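Local coordinates for protein amidohydrolase (Brucella melitensis biovar Abortus, PDB 4F0L) that is a metal-dependent hydrolase of the amidohydrolase family, crystallised with iron in its metal site, and probably acts as a deaminase, at residues Pro301-Thr315 / Asp338-His351. Residues are numbered along the deposited sequence; the frame is centred on the assembly and turned at random. Where two conformers were deposited one is given.
Sequences PVTEANLGDGTFNAT and DELRQLEYSQRLYH
Glu339 OE1 accepts a hydrogen bond of 2.8 Å from the backbone N of Val302 in the first turn of helix 301-306, a worked example of a buried acid meeting a helix N-terminus. The bond is nearly straight, 175° at the hydrogen. It arrives on the syn side of OE1 but 29° out of the carboxylate plane. The same oxygen lies 3.0 Å from Pro301 CD, while OE2 accepts a hydrogen bond from a water that in turn accepts from Thr303 N. One acid thus serves two successive N-H groups, one directly and one through water, and the helix dipole would probably favour its negative charge. A bend at chi2 folds the chain of Glu339 back to this helix end, where it crosses Pro301 and Val302 at about a right angle.

Beside it, the Pro301 ring rests on helix 338-351, with CG 3.9 Å from Leu343 CB. Gln342 bends at chi2, laying CG alongside the carbonyl of Pro301 and its amide against Ala305 CB; a water joins Pro301 O to Gln342 NE2. Further along, Thr311 CG2 packs 3.8 Å from Ser346 OG, whose hydroxyl donates to Leu343 O (2.6 Å) within its own helix. Waters link Phe312 N to Ser346 OG and Thr311 OG1 to Ser346 O, and Ala314 CB touches the Gln347 side chain.

The helix axes pass 8.9 Å apart at 60°. Helix 301-306 follows strand 296-299 of the metal-dependent TIM-barrel hydrolase fold; on the next strand, 323-326, Ile326 touches Glu339, and just beyond it lies the iron ligand Asp329. Leu343 reaches Leu299 and Phe324 on these strands and Leu368 of helix 364-379, while Tyr345 of the second subunit packs on Ala305.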
loop_
_atom_site.group_PDB
_atom_site.type_symbol
_atom_site.label_atom_id
_atom_site.label_comp_id
_atom_site.label_asym_id
_atom_site.label_seq_id
_atom_site.Cartn_x
_atom_site.Cartn_y
_atom_site.Cartn_z
ATOM N N PRO B 301 11.211 -1.261 0.741
ATOM C CA PRO B 301 10.462 -0.034 0.953
ATOM C C PRO B 301 9.345 -0.112 2.014
ATOM O O PRO B 301 9.189 0.829 2.813
ATOM C CB PRO B 301 9.891 0.295 -0.437
ATOM C CG PRO B 301 10.755 -0.423 -1.410
ATOM C CD PRO B 301 11.308 -1.632 -0.702
ATOM N N VAL B 302 8.576 -1.203 2.011
ATOM C CA VAL B 302 7.525 -1.369 3.015
ATOM C C VAL B 302 8.073 -1.471 4.413
ATOM O O VAL B 302 7.578 -0.790 5.303
ATOM C CB VAL B 302 6.612 -2.548 2.684
ATOM C CG1 VAL B 302 5.700 -2.942 3.863
ATOM C CG2 VAL B 302 5.827 -2.132 1.436
ATOM N N THR B 303 9.107 -2.275 4.616
ATOM C CA THR B 303 9.722 -2.377 5.940
ATOM C C THR B 303 10.349 -1.060 6.365
ATOM O O THR B 303 10.204 -0.637 7.505
ATOM C CB THR B 303 10.755 -3.529 6.028
ATOM O OG1 THR B 303 10.077 -4.775 5.831
ATOM C CG2 THR B 303 11.448 -3.581 7.436
ATOM N N GLU B 304 11.010 -0.371 5.442
ATOM C CA GLU B 304 11.644 0.907 5.753
ATOM C C GLU B 304 10.586 1.939 6.198
ATOM O O GLU B 304 10.819 2.752 7.102
ATOM C CB GLU B 304 12.456 1.415 4.533
ATOM C CG GLU B 304 13.802 0.692 4.360
ATOM C CD GLU B 304 14.310 0.631 2.927
ATOM O OE1 GLU B 304 13.928 1.483 2.108
ATOM O OE2 GLU B 304 15.108 -0.275 2.611
ATOM N N ALA B 305 9.431 1.930 5.533
ATOM C CA ALA B 305 8.309 2.798 5.961
ATOM C C ALA B 305 7.785 2.379 7.341
ATOM O O ALA B 305 7.545 3.225 8.198
ATOM C CB ALA B 305 7.164 2.723 4.961
ATOM N N ASN B 306 7.549 1.067 7.524
ATOM C CA ASN B 306 7.011 0.550 8.771
ATOM C C ASN B 306 7.968 0.875 9.935
ATOM O O ASN B 306 7.540 1.075 11.079
ATOM C CB ASN B 306 6.756 -0.957 8.635
ATOM C CG ASN B 306 6.267 -1.582 9.913
ATOM O OD1 ASN B 306 7.078 -1.920 10.800
ATOM N ND2 ASN B 306 4.950 -1.712 10.044
ATOM N N LEU B 307 9.263 0.927 9.646
ATOM C CA LEU B 307 10.266 1.242 10.672
ATOM C C LEU B 307 10.615 2.752 10.749
ATOM O O LEU B 307 11.397 3.148 11.598
ATOM C CB LEU B 307 11.549 0.411 10.438
ATOM C CG LEU B 307 11.415 -1.097 10.535
ATOM C CD1 LEU B 307 12.728 -1.830 10.187
ATOM C CD2 LEU B 307 10.986 -1.440 11.961
ATOM N N GLY B 308 10.043 3.588 9.879
ATOM C CA GLY B 308 10.443 5.011 9.799
ATOM C C GLY B 308 11.925 5.265 9.470
ATOM O O GLY B 308 12.516 6.237 9.970
ATOM N N ASP B 309 12.527 4.408 8.641
ATOM C CA ASP B 309 13.969 4.484 8.382
ATOM C C ASP B 309 14.343 5.757 7.626
ATOM O O ASP B 309 15.253 6.455 8.022
ATOM C CB ASP B 309 14.483 3.302 7.573
ATOM C CG ASP B 309 14.512 1.998 8.347
ATOM O OD1 ASP B 309 14.728 2.015 9.570
ATOM O OD2 ASP B 309 14.345 0.934 7.696
ATOM N N GLY B 310 13.638 6.028 6.524
ATOM C CA GLY B 310 13.973 7.139 5.661
ATOM C C GLY B 310 13.703 6.796 4.223
ATOM O O GLY B 310 13.178 5.722 3.902
ATOM N N THR B 311 14.131 7.696 3.344
ATOM C CA THR B 311 13.816 7.616 1.916
ATOM C C THR B 311 15.113 7.462 1.107
ATOM O O THR B 311 16.064 8.245 1.282
ATOM C CB THR B 311 13.083 8.884 1.489
ATOM O OG1 THR B 311 11.927 9.033 2.300
ATOM C CG2 THR B 311 12.675 8.798 0.021
ATOM N N PHE B 312 15.162 6.455 0.245
ATOM C CA PHE B 312 16.366 6.163 -0.575
ATOM C C PHE B 312 16.617 7.241 -1.648
ATOM O O PHE B 312 15.664 7.819 -2.204
ATOM C CB PHE B 312 16.178 4.793 -1.258
ATOM C CG PHE B 312 17.361 4.308 -2.026
ATOM C CD1 PHE B 312 18.507 3.869 -1.373
ATOM C CD2 PHE B 312 17.311 4.229 -3.419
ATOM C CE1 PHE B 312 19.591 3.399 -2.095
ATOM C CE2 PHE B 312 18.395 3.750 -4.154
ATOM C CZ PHE B 312 19.546 3.355 -3.490
ATOM N N ASN B 313 17.900 7.425 -1.989
ATOM C CA ASN B 313 18.325 8.393 -3.013
ATOM C C ASN B 313 18.159 7.795 -4.400
ATOM O O ASN B 313 19.135 7.615 -5.142
ATOM C CB ASN B 313 19.794 8.788 -2.842
ATOM C CG ASN B 313 20.030 9.587 -1.599
ATOM O OD1 ASN B 313 19.085 10.044 -0.978
ATOM N ND2 ASN B 313 21.299 9.748 -1.216
ATOM N N ALA B 314 16.908 7.503 -4.747
ATOM C CA ALA B 314 16.582 6.650 -5.881
ATOM C C ALA B 314 16.927 7.247 -7.269
ATOM O O ALA B 314 17.477 6.544 -8.128
ATOM C CB ALA B 314 15.096 6.254 -5.807
ATOM N N THR B 315 16.628 8.523 -7.488
ATOM C CA THR B 315 16.909 9.131 -8.813
ATOM C C THR B 315 18.414 9.278 -9.049
ATOM O O THR B 315 18.915 8.890 -10.103
ATOM C CB THR B 315 16.181 10.473 -9.013
ATOM O OG1 THR B 315 16.591 11.389 -7.991
ATOM C CG2 THR B 315 14.688 10.275 -8.910
ATOM N N ASP B 338 2.989 -3.594 -3.609
ATOM C CA ASP B 338 3.181 -2.876 -2.372
ATOM C C ASP B 338 4.570 -2.259 -2.250
ATOM O O ASP B 338 4.683 -1.096 -1.880
ATOM C CB ASP B 338 2.880 -3.791 -1.197
ATOM C CG ASP B 338 1.458 -4.304 -1.244
ATOM O OD1 ASP B 338 0.531 -3.589 -0.840
ATOM O OD2 ASP B 338 1.268 -5.400 -1.744
ATOM N N GLU B 339 5.605 -3.043 -2.556
ATOM C CA GLU B 339 6.952 -2.559 -2.470
ATOM C C GLU B 339 7.296 -1.487 -3.507
ATOM O O GLU B 339 7.880 -0.430 -3.183
ATOM C CB GLU B 339 7.960 -3.697 -2.573
ATOM C CG GLU B 339 7.840 -4.712 -1.457
ATOM C CD GLU B 339 8.338 -4.253 -0.092
ATOM O OE1 GLU B 339 8.849 -3.136 0.009
ATOM O OE2 GLU B 339 8.192 -5.023 0.900
ATOM N N LEU B 340 6.942 -1.745 -4.755
ATOM C CA LEU B 340 7.293 -0.827 -5.826
ATOM C C LEU B 340 6.509 0.468 -5.669
ATOM O O LEU B 340 7.058 1.583 -5.886
ATOM C CB LEU B 340 7.041 -1.461 -7.196
ATOM C CG LEU B 340 7.953 -2.643 -7.536
ATOM C CD1 LEU B 340 7.650 -3.171 -8.945
ATOM C CD2 LEU B 340 9.433 -2.260 -7.372
ATOM N N ARG B 341 5.223 0.350 -5.356
ATOM C CA ARG B 341 4.408 1.536 -5.138
ATOM C C ARG B 341 5.014 2.379 -4.020
ATOM O O ARG B 341 5.147 3.608 -4.156
ATOM C CB ARG B 341 2.985 1.106 -4.804
ATOM C CG ARG B 341 1.999 2.190 -4.678
ATOM C CD ARG B 341 0.566 1.640 -4.746
ATOM N NE ARG B 341 0.247 0.800 -3.607
ATOM C CZ ARG B 341 0.029 -0.519 -3.637
ATOM N NH1 ARG B 341 -0.243 -1.152 -2.506
ATOM N NH2 ARG B 341 0.065 -1.233 -4.750
ATOM N N GLN B 342 5.349 1.743 -2.901
ATOM C CA GLN B 342 5.950 2.472 -1.769
ATOM C C GLN B 342 7.278 3.153 -2.152
ATOM O O GLN B 342 7.519 4.307 -1.783
ATOM C CB GLN B 342 6.111 1.564 -0.559
ATOM C CG GLN B 342 6.830 2.179 0.652
ATOM C CD GLN B 342 6.121 3.386 1.214
ATOM O OE1 GLN B 342 4.897 3.422 1.222
ATOM N NE2 GLN B 342 6.882 4.409 1.643
ATOM N N LEU B 343 8.116 2.457 -2.925
ATOM C CA LEU B 343 9.334 3.074 -3.420
ATOM C C LEU B 343 9.030 4.370 -4.202
ATOM O O LEU B 343 9.532 5.449 -3.847
ATOM C CB LEU B 343 10.118 2.090 -4.276
ATOM C CG LEU B 343 11.386 2.597 -4.946
ATOM C CD1 LEU B 343 12.380 3.176 -3.937
ATOM C CD2 LEU B 343 11.979 1.466 -5.809
ATOM N N GLU B 344 8.166 4.283 -5.209
ATOM C CA GLU B 344 7.833 5.439 -6.006
ATOM C C GLU B 344 7.210 6.532 -5.164
ATOM O O GLU B 344 7.596 7.703 -5.290
ATOM C CB GLU B 344 6.910 5.026 -7.165
ATOM C CG GLU B 344 6.308 6.156 -8.025
ATOM C CD GLU B 344 7.308 7.003 -8.788
ATOM O OE1 GLU B 344 8.514 6.627 -8.942
ATOM O OE2 GLU B 344 6.883 8.088 -9.246
ATOM N N TYR B 345 6.237 6.168 -4.326
ATOM C CA TYR B 345 5.491 7.171 -3.604
ATOM C C TYR B 345 6.386 7.867 -2.586
ATOM O O TYR B 345 6.193 9.050 -2.320
ATOM C CB TYR B 345 4.219 6.620 -2.931
ATOM C CG TYR B 345 3.045 6.299 -3.874
ATOM C CD1 TYR B 345 3.089 6.586 -5.238
ATOM C CD2 TYR B 345 1.881 5.770 -3.372
ATOM C CE1 TYR B 345 2.008 6.316 -6.079
ATOM C CE2 TYR B 345 0.800 5.482 -4.202
ATOM C CZ TYR B 345 0.851 5.796 -5.548
ATOM O OH TYR B 345 -0.240 5.521 -6.342
ATOM N N SER B 346 7.372 7.163 -2.025
ATOM C CA SER B 346 8.294 7.795 -1.098
ATOM C C SER B 346 9.003 8.901 -1.878
ATOM O O SER B 346 9.266 9.988 -1.332
ATOM C CB SER B 346 9.282 6.797 -0.477
ATOM O OG SER B 346 10.197 6.250 -1.417
ATOM N N GLN B 347 9.288 8.636 -3.150
ATOM C CA GLN B 347 9.975 9.623 -3.966
ATOM C C GLN B 347 9.059 10.797 -4.304
ATOM O O GLN B 347 9.501 11.960 -4.238
ATOM C CB GLN B 347 10.593 8.998 -5.225
ATOM C CG GLN B 347 11.533 7.815 -4.935
ATOM C CD GLN B 347 12.650 8.162 -3.976
ATOM O OE1 GLN B 347 12.903 7.441 -2.994
ATOM N NE2 GLN B 347 13.319 9.252 -4.242
ATOM N N ARG B 348 7.794 10.507 -4.626
ATOM C CA ARG B 348 6.847 11.563 -4.988
ATOM C C ARG B 348 6.652 12.570 -3.849
ATOM O O ARG B 348 6.590 13.788 -4.087
ATOM C CB ARG B 348 5.485 10.982 -5.408
ATOM C CG ARG B 348 5.564 10.172 -6.681
ATOM C CD ARG B 348 4.237 9.892 -7.364
ATOM N NE ARG B 348 4.493 8.996 -8.487
ATOM C CZ ARG B 348 3.565 8.408 -9.239
ATOM N NH1 ARG B 348 2.271 8.654 -9.040
ATOM N NH2 ARG B 348 3.945 7.593 -10.230
ATOM N N LEU B 349 6.550 12.065 -2.622
ATOM C CA LEU B 349 6.374 12.928 -1.463
ATOM C C LEU B 349 7.641 13.722 -1.159
ATOM O O LEU B 349 7.564 14.892 -0.876
ATOM C CB LEU B 349 5.901 12.117 -0.248
ATOM C CG LEU B 349 4.455 11.569 -0.350
ATOM C CD1 LEU B 349 4.155 10.477 0.688
ATOM C CD2 LEU B 349 3.442 12.708 -0.236
ATOM N N TYR B 350 8.803 13.090 -1.263
ATOM C CA TYR B 350 10.066 13.753 -0.954
ATOM C C TYR B 350 10.425 14.819 -1.998
ATOM O O TYR B 350 10.968 15.853 -1.658
ATOM C CB TYR B 350 11.212 12.727 -0.854
ATOM C CG TYR B 350 12.471 13.268 -0.218
ATOM C CD1 TYR B 350 13.416 13.971 -0.968
ATOM C CD2 TYR B 350 12.711 13.087 1.146
ATOM C CE1 TYR B 350 14.553 14.488 -0.382
ATOM C CE2 TYR B 350 13.856 13.590 1.739
ATOM C CZ TYR B 350 14.767 14.291 0.969
ATOM O OH TYR B 350 15.899 14.789 1.560
ATOM N N HIS B 351 10.147 14.559 -3.269
ATOM C CA HIS B 351 10.513 15.484 -4.342
ATOM C C HIS B 351 9.344 16.307 -4.857
ATOM O O HIS B 351 9.523 17.107 -5.776
ATOM C CB HIS B 351 11.161 14.709 -5.490
ATOM C CG HIS B 351 12.461 14.041 -5.115
ATOM N ND1 HIS B 351 13.494 14.717 -4.567
ATOM C CD2 HIS B 351 12.881 12.709 -5.237
ATOM C CE1 HIS B 351 14.525 13.859 -4.345
ATOM N NE2 HIS B 351 14.152 12.637 -4.768
HETATM O O HOH W 1 9.573 3.399 2.076
HETATM O O HOH W 2 9.850 -4.436 2.816
HETATM O O HOH W 3 9.401 10.173 1.429
HETATM O O HOH W 4 12.650 4.895 -0.447
HETATM O O HOH W 5 15.401 10.758 -3.213
#